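Local coordinates for protein minor fimbrium subunit Mfa5 (Porphyromonas gingivalis ATCC 33277, PDB 6TO1) that serves as an accessory subunit of the minor fimbriae, surface pili that mediate biofilm formation and adhesion to host cells and other oral bacteria, at residues Leu584-Pro598 / Pro621-Pro633. Residues are numbered along the deposited sequence; the frame is centred on the assembly and turned at random. Where two conformers were deposited one is given.
Sequences LDKTTEALQYYSVPP and PNPGQIGISWKKP
A two-stranded antiparallel ribbon pairs Gln-592 to Val-596 with Gly-624 to Ile-628, as six backbone hydrogen bonds establish, among them Tyr-594 N to Ile-626 O at 2.7 Å. At the non-hydrogen-bonded pair Tyr-593/Gly-627, the tyrosine ring lies across the neighbouring strand: Gly-627 CA sits 4.0 Å from the ring centroid, 29° off its normal, a CH-pi contact. The opposite face carries Gln-592, Tyr-594, Val-596, Ile-626 and Ile-628. Val-596 CG2 meets Ile-626 CG1 at 3.8 Å, the two side chains crossing at about a right angle. Tyr-594 and Val-596 rest on strand 530-539, and Val-596 and Ile-626 on strand 634-643, so the ribbon lies over the mixed sheet of the C-terminal part of the modelled chain, far from both metal sites. Leu-584 adds to the apolar cluster at Ile-628, its CD2 3.7 Å from Ile-628 CD1. Beyond the strands, Trp-630 NE1 donates to Glu-589 OE1 at 2.9 Å. The oxygen lies in the indole plane and receives the proton on its anti lone pair, with 156° at the hydrogen. A bend at chi2 of Glu-589 (70°) brings the carboxylate there. A water accepts from Trp-630 N and Gln-592 NE2 and donates to the carbonyls of Asp-585 and Thr-588, joining the type I turn 585-588 to the other segment.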
loop_
_atom_site.group_PDB
_atom_site.type_symbol
_atom_site.label_atom_id
_atom_site.label_comp_id
_atom_site.label_asym_id
_atom_site.label_seq_id
_atom_site.Cartn_x
_atom_site.Cartn_y
_atom_site.Cartn_z
ATOM N N LEU A 584 -24.125 12.866 36.182
ATOM C CA LEU A 584 -24.931 13.772 35.388
ATOM C C LEU A 584 -25.886 13.005 34.487
ATOM O O LEU A 584 -25.615 11.864 34.098
ATOM C CB LEU A 584 -24.039 14.665 34.528
ATOM C CG LEU A 584 -23.108 15.607 35.267
ATOM C CD1 LEU A 584 -22.201 16.375 34.332
ATOM C CD2 LEU A 584 -23.937 16.573 36.159
ATOM N N ASP A 585 -27.011 13.650 34.147
ATOM C CA ASP A 585 -27.948 13.101 33.171
ATOM C C ASP A 585 -27.545 13.629 31.797
ATOM O O ASP A 585 -27.783 14.802 31.475
ATOM C CB ASP A 585 -29.389 13.479 33.499
ATOM C CG ASP A 585 -30.377 12.990 32.448
ATOM O OD1 ASP A 585 -29.958 12.314 31.476
ATOM O OD2 ASP A 585 -31.581 13.291 32.599
ATOM N N LYS A 586 -26.932 12.768 30.988
ATOM C CA LYS A 586 -26.416 13.199 29.701
ATOM C C LYS A 586 -27.503 13.448 28.674
ATOM O O LYS A 586 -27.216 14.048 27.625
ATOM C CB LYS A 586 -25.449 12.145 29.142
ATOM C CG LYS A 586 -24.207 11.934 29.970
ATOM C CD LYS A 586 -23.271 10.981 29.222
ATOM C CE LYS A 586 -21.952 10.786 29.929
ATOM N NZ LYS A 586 -20.964 10.124 29.008
ATOM N N THR A 587 -28.724 12.983 28.927
ATOM C CA THR A 587 -29.782 13.096 27.936
ATOM C C THR A 587 -30.469 14.443 27.976
ATOM O O THR A 587 -31.411 14.660 27.204
ATOM C CB THR A 587 -30.814 11.980 28.129
ATOM O OG1 THR A 587 -31.562 12.209 29.328
ATOM C CG2 THR A 587 -30.113 10.640 28.230
ATOM N N THR A 588 -30.023 15.356 28.838
ATOM C CA THR A 588 -30.646 16.664 28.902
ATOM C C THR A 588 -29.610 17.756 29.121
ATOM O O THR A 588 -28.538 17.536 29.692
ATOM C CB THR A 588 -31.711 16.743 30.024
ATOM O OG1 THR A 588 -32.324 18.036 29.988
ATOM C CG2 THR A 588 -31.072 16.499 31.387
ATOM N N GLU A 589 -29.957 18.943 28.650
ATOM C CA GLU A 589 -29.197 20.151 28.908
ATOM C C GLU A 589 -29.800 20.961 30.048
ATOM O O GLU A 589 -29.245 21.998 30.417
ATOM C CB GLU A 589 -29.110 20.972 27.622
ATOM C CG GLU A 589 -28.257 20.274 26.496
ATOM C CD GLU A 589 -28.896 19.013 25.861
ATOM O OE1 GLU A 589 -28.378 17.876 26.052
ATOM O OE2 GLU A 589 -29.899 19.154 25.131
ATOM N N ALA A 590 -30.917 20.510 30.621
ATOM C CA ALA A 590 -31.521 21.220 31.741
ATOM C C ALA A 590 -30.711 20.940 32.998
ATOM O O ALA A 590 -30.294 19.803 33.246
ATOM C CB ALA A 590 -32.971 20.801 31.947
ATOM N N LEU A 591 -30.444 21.989 33.772
ATOM C CA LEU A 591 -29.705 21.799 35.010
ATOM C C LEU A 591 -30.456 20.836 35.917
ATOM O O LEU A 591 -31.690 20.866 36.006
ATOM C CB LEU A 591 -29.492 23.134 35.709
ATOM C CG LEU A 591 -28.718 24.217 34.985
ATOM C CD1 LEU A 591 -28.776 25.498 35.809
ATOM C CD2 LEU A 591 -27.292 23.776 34.748
ATOM N N GLN A 592 -29.702 19.950 36.549
ATOM C CA GLN A 592 -30.187 19.121 37.636
ATOM C C GLN A 592 -29.841 19.840 38.942
ATOM O O GLN A 592 -28.661 20.119 39.211
ATOM C CB GLN A 592 -29.552 17.736 37.594
ATOM C CG GLN A 592 -29.879 16.915 36.338
ATOM C CD GLN A 592 -28.715 16.847 35.358
ATOM O OE1 GLN A 592 -27.792 16.050 35.534
ATOM N NE2 GLN A 592 -28.751 17.690 34.335
ATOM N N TYR A 593 -30.858 20.133 39.749
ATOM C CA TYR A 593 -30.675 20.950 40.944
ATOM C C TYR A 593 -30.541 20.079 42.183
ATOM O O TYR A 593 -31.192 19.038 42.304
ATOM C CB TYR A 593 -31.840 21.916 41.111
ATOM C CG TYR A 593 -31.741 23.111 40.212
ATOM C CD1 TYR A 593 -30.985 24.198 40.583
ATOM C CD2 TYR A 593 -32.378 23.136 38.972
ATOM C CE1 TYR A 593 -30.874 25.298 39.777
ATOM C CE2 TYR A 593 -32.268 24.240 38.148
ATOM C CZ TYR A 593 -31.525 25.317 38.565
ATOM O OH TYR A 593 -31.398 26.437 37.783
ATOM N N TYR A 594 -29.644 20.483 43.074
ATOM C CA TYR A 594 -29.423 19.795 44.332
ATOM C C TYR A 594 -29.600 20.781 45.478
ATOM O O TYR A 594 -29.354 21.983 45.319
ATOM C CB TYR A 594 -28.044 19.182 44.375
ATOM C CG TYR A 594 -27.903 18.073 43.376
ATOM C CD1 TYR A 594 -28.174 16.763 43.736
ATOM C CD2 TYR A 594 -27.527 18.335 42.066
ATOM C CE1 TYR A 594 -28.063 15.739 42.840
ATOM C CE2 TYR A 594 -27.414 17.304 41.152
ATOM C CZ TYR A 594 -27.680 16.014 41.549
ATOM O OH TYR A 594 -27.585 14.975 40.661
ATOM N N SER A 595 -30.015 20.250 46.636
ATOM C CA SER A 595 -30.250 21.042 47.846
ATOM C C SER A 595 -28.978 21.023 48.681
ATOM O O SER A 595 -28.620 20.000 49.281
ATOM C CB SER A 595 -31.454 20.498 48.616
ATOM O OG SER A 595 -31.649 21.222 49.823
ATOM N N VAL A 596 -28.261 22.137 48.685
ATOM C CA VAL A 596 -26.889 22.164 49.177
ATOM C C VAL A 596 -26.854 22.949 50.484
ATOM O O VAL A 596 -27.170 24.147 50.483
ATOM C CB VAL A 596 -25.925 22.781 48.152
ATOM C CG1 VAL A 596 -24.543 22.789 48.706
ATOM C CG2 VAL A 596 -26.024 21.974 46.863
ATOM N N PRO A 597 -26.446 22.335 51.592
ATOM C CA PRO A 597 -26.292 23.085 52.835
ATOM C C PRO A 597 -24.832 23.404 53.090
ATOM O O PRO A 597 -23.933 22.701 52.606
ATOM C CB PRO A 597 -26.837 22.103 53.882
ATOM C CG PRO A 597 -26.250 20.781 53.397
ATOM C CD PRO A 597 -26.184 20.899 51.833
ATOM N N PRO A 598 -24.542 24.436 53.879
ATOM C CA PRO A 598 -23.161 24.628 54.336
ATOM C C PRO A 598 -22.763 23.511 55.298
ATOM O O PRO A 598 -23.601 22.926 55.990
ATOM C CB PRO A 598 -23.200 25.993 55.037
ATOM C CG PRO A 598 -24.613 26.107 55.534
ATOM C CD PRO A 598 -25.503 25.341 54.555
ATOM N N PRO A 621 -28.746 30.304 50.274
ATOM C CA PRO A 621 -29.451 30.045 51.534
ATOM C C PRO A 621 -29.146 28.652 52.055
ATOM O O PRO A 621 -28.474 27.838 51.414
ATOM C CB PRO A 621 -30.925 30.197 51.156
ATOM C CG PRO A 621 -30.978 29.899 49.743
ATOM C CD PRO A 621 -29.678 30.351 49.133
ATOM N N ASN A 622 -29.646 28.386 53.257
ATOM C CA ASN A 622 -29.408 27.105 53.912
ATOM C C ASN A 622 -30.693 26.294 54.017
ATOM O O ASN A 622 -31.542 26.583 54.870
ATOM C CB ASN A 622 -28.809 27.329 55.302
ATOM C CG ASN A 622 -28.526 26.035 56.019
ATOM O OD1 ASN A 622 -28.485 24.988 55.404
ATOM N ND2 ASN A 622 -28.359 26.099 57.337
ATOM N N PRO A 623 -30.893 25.277 53.181
ATOM C CA PRO A 623 -30.030 24.911 52.044
ATOM C C PRO A 623 -30.387 25.703 50.792
ATOM O O PRO A 623 -31.417 26.403 50.751
ATOM C CB PRO A 623 -30.319 23.430 51.878
ATOM C CG PRO A 623 -31.782 23.322 52.213
ATOM C CD PRO A 623 -32.044 24.353 53.308
ATOM N N GLY A 624 -29.555 25.575 49.763
ATOM C CA GLY A 624 -29.756 26.303 48.533
ATOM C C GLY A 624 -29.726 25.386 47.323
ATOM O O GLY A 624 -29.045 24.364 47.305
ATOM N N GLN A 625 -30.530 25.752 46.333
ATOM C CA GLN A 625 -30.618 25.020 45.072
ATOM C C GLN A 625 -29.423 25.378 44.196
ATOM O O GLN A 625 -29.231 26.553 43.860
ATOM C CB GLN A 625 -31.921 25.374 44.360
ATOM C CG GLN A 625 -33.157 24.916 45.110
ATOM C CD GLN A 625 -33.316 23.425 45.024
ATOM O OE1 GLN A 625 -33.002 22.694 45.967
ATOM N NE2 GLN A 625 -33.788 22.961 43.880
ATOM N N ILE A 626 -28.613 24.368 43.857
ATOM C CA ILE A 626 -27.457 24.523 42.980
ATOM C C ILE A 626 -27.617 23.511 41.844
ATOM O O ILE A 626 -27.845 22.320 42.100
ATOM C CB ILE A 626 -26.123 24.294 43.713
ATOM C CG1 ILE A 626 -26.004 25.207 44.935
ATOM C CG2 ILE A 626 -24.930 24.509 42.760
ATOM C CD1 ILE A 626 -25.796 26.657 44.637
ATOM N N GLY A 627 -27.476 23.978 40.609
ATOM C CA GLY A 627 -27.758 23.159 39.432
ATOM C C GLY A 627 -26.530 22.953 38.559
ATOM O O GLY A 627 -25.701 23.855 38.422
ATOM N N ILE A 628 -26.422 21.743 38.003
ATOM C CA ILE A 628 -25.317 21.361 37.127
ATOM C C ILE A 628 -25.854 20.547 35.955
ATOM O O ILE A 628 -26.950 19.978 36.000
ATOM C CB ILE A 628 -24.230 20.549 37.871
ATOM C CG1 ILE A 628 -24.845 19.332 38.574
ATOM C CG2 ILE A 628 -23.492 21.434 38.855
ATOM C CD1 ILE A 628 -23.835 18.487 39.322
ATOM N N SER A 629 -25.053 20.500 34.885
ATOM C CA SER A 629 -25.388 19.708 33.705
ATOM C C SER A 629 -24.089 19.315 33.012
ATOM O O SER A 629 -23.009 19.780 33.375
ATOM C CB SER A 629 -26.255 20.481 32.718
ATOM O OG SER A 629 -25.469 21.508 32.091
ATOM N N TRP A 630 -24.203 18.511 31.953
ATOM C CA TRP A 630 -23.011 18.164 31.183
ATOM C C TRP A 630 -22.399 19.365 30.481
ATOM O O TRP A 630 -21.189 19.357 30.219
ATOM C CB TRP A 630 -23.330 17.056 30.185
ATOM C CG TRP A 630 -24.170 17.394 29.022
ATOM C CD1 TRP A 630 -25.507 17.184 28.889
ATOM C CD2 TRP A 630 -23.717 17.916 27.771
ATOM N NE1 TRP A 630 -25.928 17.568 27.639
ATOM C CE2 TRP A 630 -24.845 18.032 26.937
ATOM C CE3 TRP A 630 -22.463 18.322 27.285
ATOM C CZ2 TRP A 630 -24.765 18.524 25.635
ATOM C CZ3 TRP A 630 -22.384 18.813 25.982
ATOM C CH2 TRP A 630 -23.531 18.909 25.177
ATOM N N LYS A 631 -23.178 20.408 30.210
ATOM C CA LYS A 631 -22.623 21.618 29.621
ATOM C C LYS A 631 -22.142 22.625 30.656
ATOM O O LYS A 631 -21.304 23.475 30.340
ATOM C CB LYS A 631 -23.658 22.294 28.718
ATOM C CG LYS A 631 -24.182 21.408 27.600
ATOM C CD LYS A 631 -25.212 22.147 26.746
ATOM C CE LYS A 631 -24.579 22.792 25.518
ATOM N NZ LYS A 631 -23.536 23.781 25.865
ATOM N N LYS A 632 -22.660 22.567 31.878
ATOM C CA LYS A 632 -22.281 23.501 32.938
ATOM C C LYS A 632 -22.084 22.655 34.188
ATOM O O LYS A 632 -22.979 22.543 35.033
ATOM C CB LYS A 632 -23.357 24.575 33.125
ATOM C CG LYS A 632 -23.485 25.519 31.930
ATOM C CD LYS A 632 -22.189 26.293 31.670
ATOM C CE LYS A 632 -22.321 27.202 30.425
ATOM N NZ LYS A 632 -20.992 27.803 30.093
ATOM N N PRO A 633 -20.922 22.017 34.322
ATOM C CA PRO A 633 -20.786 20.906 35.275
ATOM C C PRO A 633 -20.187 21.268 36.620
ATOM O O PRO A 633 -19.941 20.348 37.404
ATOM C CB PRO A 633 -19.835 19.974 34.516
ATOM C CG PRO A 633 -18.856 20.960 33.909
ATOM C CD PRO A 633 -19.777 22.071 33.382
HETATM O O HOH W 1 -26.981 17.247 31.920
HETATM O O HOH W 2 -26.908 23.191 30.559
HETATM O O HOH W 3 -32.669 23.954 48.727
#